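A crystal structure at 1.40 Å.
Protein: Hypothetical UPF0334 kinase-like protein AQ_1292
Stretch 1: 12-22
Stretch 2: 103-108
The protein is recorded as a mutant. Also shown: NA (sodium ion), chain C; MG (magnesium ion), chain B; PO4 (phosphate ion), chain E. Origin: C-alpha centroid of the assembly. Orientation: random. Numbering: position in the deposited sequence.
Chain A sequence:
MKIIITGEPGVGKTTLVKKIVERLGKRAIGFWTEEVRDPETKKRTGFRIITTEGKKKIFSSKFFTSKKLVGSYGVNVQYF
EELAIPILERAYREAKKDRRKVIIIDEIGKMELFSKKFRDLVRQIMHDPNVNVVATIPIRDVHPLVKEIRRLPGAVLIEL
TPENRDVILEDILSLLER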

# COMPACT_ATOMS: atom_id res chain seq x y z
N GLY A 12 4.61 5.36 -11.18
CA GLY A 12 3.46 4.52 -11.49
C GLY A 12 3.19 3.37 -10.54
O GLY A 12 2.60 2.37 -10.95
N LYS A 13 3.60 3.50 -9.27
CA LYS A 13 3.38 2.42 -8.30
C LYS A 13 1.89 2.14 -8.06
O LYS A 13 1.47 0.98 -8.10
CB LYS A 13 4.09 2.70 -6.97
CG LYS A 13 5.61 2.82 -7.10
CD LYS A 13 6.33 2.75 -5.76
CE LYS A 13 5.96 3.84 -4.78
NZ LYS A 13 6.60 5.13 -5.13
N THR A 14 1.10 3.18 -7.82
CA THR A 14 -0.36 3.02 -7.66
C THR A 14 -1.00 2.42 -8.91
O THR A 14 -1.83 1.53 -8.81
CB THR A 14 -1.00 4.37 -7.33
OG1 THR A 14 -0.45 4.86 -6.10
CG2 THR A 14 -2.51 4.22 -7.07
N THR A 15 -0.60 2.92 -10.07
CA THR A 15 -1.11 2.43 -11.34
C THR A 15 -0.87 0.93 -11.47
O THR A 15 -1.76 0.19 -11.87
CB THR A 15 -0.45 3.18 -12.49
OG1 THR A 15 -1.00 4.50 -12.54
CG2 THR A 15 -0.80 2.56 -13.86
N LEU A 16 0.34 0.50 -11.15
CA LEU A 16 0.65 -0.92 -11.19
C LEU A 16 -0.19 -1.70 -10.17
O LEU A 16 -0.74 -2.76 -10.49
CB LEU A 16 2.14 -1.14 -10.94
CG LEU A 16 2.62 -2.58 -10.81
CD1 LEU A 16 2.30 -3.42 -12.07
CD2 LEU A 16 4.11 -2.59 -10.55
N VAL A 17 -0.28 -1.19 -8.93
CA VAL A 17 -1.12 -1.84 -7.93
C VAL A 17 -2.57 -2.01 -8.42
O VAL A 17 -3.15 -3.07 -8.24
CB VAL A 17 -1.04 -1.12 -6.56
CG1 VAL A 17 -2.12 -1.64 -5.60
CG2 VAL A 17 0.34 -1.33 -5.95
N LYS A 18 -3.13 -0.98 -9.06
CA LYS A 18 -4.50 -1.07 -9.59
C LYS A 18 -4.62 -2.16 -10.66
O LYS A 18 -5.61 -2.90 -10.69
CB LYS A 18 -4.96 0.29 -10.10
CG LYS A 18 -5.24 1.26 -8.96
CD LYS A 18 -5.49 2.67 -9.44
CE LYS A 18 -6.78 2.79 -10.23
NZ LYS A 18 -7.00 4.20 -10.64
N LYS A 19 -3.61 -2.30 -11.50
CA LYS A 19 -3.60 -3.36 -12.51
C LYS A 19 -3.57 -4.73 -11.83
O LYS A 19 -4.25 -5.66 -12.27
CB LYS A 19 -2.38 -3.25 -13.43
CG LYS A 19 -2.39 -2.12 -14.43
CD LYS A 19 -1.01 -2.05 -15.12
CE LYS A 19 -0.94 -0.98 -16.17
NZ LYS A 19 0.42 -0.99 -16.79
N ILE A 20 -2.78 -4.85 -10.76
CA ILE A 20 -2.71 -6.09 -10.00
C ILE A 20 -4.06 -6.43 -9.38
O ILE A 20 -4.52 -7.58 -9.46
CB ILE A 20 -1.57 -6.03 -8.93
CG1 ILE A 20 -0.19 -5.98 -9.59
CG2 ILE A 20 -1.64 -7.20 -7.98
CD1 ILE A 20 0.94 -5.51 -8.65
N VAL A 21 -4.70 -5.43 -8.77
CA VAL A 21 -6.03 -5.60 -8.16
C VAL A 21 -7.04 -6.09 -9.20
O VAL A 21 -7.81 -7.04 -8.93
CB VAL A 21 -6.50 -4.30 -7.48
CG1 VAL A 21 -7.99 -4.35 -7.11
CG2 VAL A 21 -5.64 -4.02 -6.24
N GLU A 22 -7.05 -5.46 -10.38
CA GLU A 22 -8.02 -5.86 -11.39
C GLU A 22 -7.78 -7.31 -11.82
O GLU A 22 -8.73 -8.10 -11.96
CB GLU A 22 -7.98 -4.92 -12.59
CG GLU A 22 -9.03 -5.26 -13.64
CD GLU A 22 -9.11 -4.27 -14.78
OE1 GLU A 22 -8.28 -4.33 -15.71
OE2 GLU A 22 -10.04 -3.42 -14.74
N ILE A 103 -3.41 -9.41 0.28
CA ILE A 103 -3.61 -8.12 0.96
C ILE A 103 -2.95 -7.03 0.14
O ILE A 103 -1.81 -7.19 -0.29
CB ILE A 103 -3.01 -8.18 2.39
CG1 ILE A 103 -3.63 -9.36 3.16
CG2 ILE A 103 -3.23 -6.84 3.10
CD1 ILE A 103 -2.99 -9.60 4.51
N ILE A 104 -3.65 -5.90 -0.04
CA ILE A 104 -3.16 -4.79 -0.88
C ILE A 104 -2.91 -3.56 -0.01
O ILE A 104 -3.82 -3.10 0.67
CB ILE A 104 -4.20 -4.45 -1.97
CG1 ILE A 104 -4.60 -5.69 -2.78
CG2 ILE A 104 -3.69 -3.31 -2.84
CD1 ILE A 104 -3.50 -6.35 -3.62
N ILE A 105 -1.68 -3.03 -0.03
CA ILE A 105 -1.36 -1.87 0.82
C ILE A 105 -0.54 -0.85 0.03
O ILE A 105 0.70 -0.96 -0.05
CB ILE A 105 -0.56 -2.30 2.10
CG1 ILE A 105 -1.14 -3.56 2.77
CG2 ILE A 105 -0.53 -1.12 3.10
CD1 ILE A 105 -0.37 -3.99 4.02
N ASP A 106 -1.20 0.15 -0.55
CA ASP A 106 -0.49 1.23 -1.25
C ASP A 106 -0.95 2.51 -0.57
O ASP A 106 -2.12 2.90 -0.72
CB ASP A 106 -0.83 1.22 -2.75
CG ASP A 106 -0.40 2.48 -3.46
OD1 ASP A 106 0.82 2.81 -3.43
OD2 ASP A 106 -1.21 3.20 -4.07
N GLU A 107 -0.09 3.20 0.19
CA GLU A 107 1.34 3.02 0.29
C GLU A 107 1.74 2.94 1.76
O GLU A 107 1.13 3.59 2.64
CB GLU A 107 2.03 4.24 -0.36
CG GLU A 107 3.54 4.19 -0.33
CD GLU A 107 4.22 5.11 -1.31
OE1 GLU A 107 3.59 5.76 -2.16
OE2 GLU A 107 5.45 5.20 -1.25
N ILE A 108 2.78 2.18 2.05
CA ILE A 108 3.43 2.26 3.35
C ILE A 108 4.40 3.44 3.26
O ILE A 108 5.62 3.26 3.08
CB ILE A 108 4.11 0.93 3.74
CG1 ILE A 108 3.10 -0.23 3.62
CG2 ILE A 108 4.70 1.01 5.17
CD1 ILE A 108 3.71 -1.57 3.74
NA NA C . 6.06 6.36 -7.02
MG MG B . 1.14 6.17 -5.65
P PO4 E . 3.30 6.64 -8.24
O1 PO4 E . 2.32 5.85 -7.39
O2 PO4 E . 2.83 6.89 -9.64
O3 PO4 E . 4.57 5.84 -8.29
O4 PO4 E . 3.58 7.97 -7.58
O HOH W 1 1.99 4.98 -4.47
O HOH W 2 4.23 6.32 -4.66
O HOH W 3 -0.18 6.91 -4.28
O HOH W 4 0.22 7.41 -7.47

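Stretch 1 is a loop residue, Gly-12, followed by a helix from Lys-13 onward. Stretch 2 enters as a strand at Ile-103 and leads into the loop that carries Glu-107. The two backbones stay apart. The CA atoms of Thr-14 and Asp-106 lie 6.7 Å from each other, and those of Val-21 and Ile-104 lie 7.9 Å apart. Side chains therefore make the contact, which buries 310 Å² in all.

The apolar part centres on Ile-104. Its CG2 lies 3.6 Å from CG1 of Val-17, and its CG1 lies 4.0 Å from CG2 of Val-21. The two valines are one helical turn apart, so both can reach the same isoleucine. Val-17 CG1 also approaches the CB of Asp-106, at 4.2 Å. Ile-105 points away, as expected of the next residue in a strand.

The polar part lies near the start of the helix. Thr-14 OG1 is 2.7 Å from Asp-106 OD2, a hydrogen-bonding distance. The same OG1 binds magnesium at 2.1 Å. Water 1 also binds magnesium, at 1.9 Å from its oxygen, and lies 2.7 Å from Asp-106 OD1. Asp-106 thus meets the metal's coordination shell through both carboxylate oxygens without being a ligand itself. The peptide bond before Glu-107 is cis.

Phosphate sits at the helix N-terminus, where free backbone amides can meet its negative charge. Lys-13 N bonds to its O3 at 2.7 Å, and Thr-14 N to its O1 at 3.0 Å. That O1 also binds magnesium, at 2.1 Å. Gly-12 N bonds to phosphate O3 at 2.9 Å; its phi of 119° suits glycine.

Lys-13 CE comes within 3.8 Å of Glu-107 OE2, a contact rather than a salt bridge. Water 2 lies 2.6 Å from Glu-107 OE1.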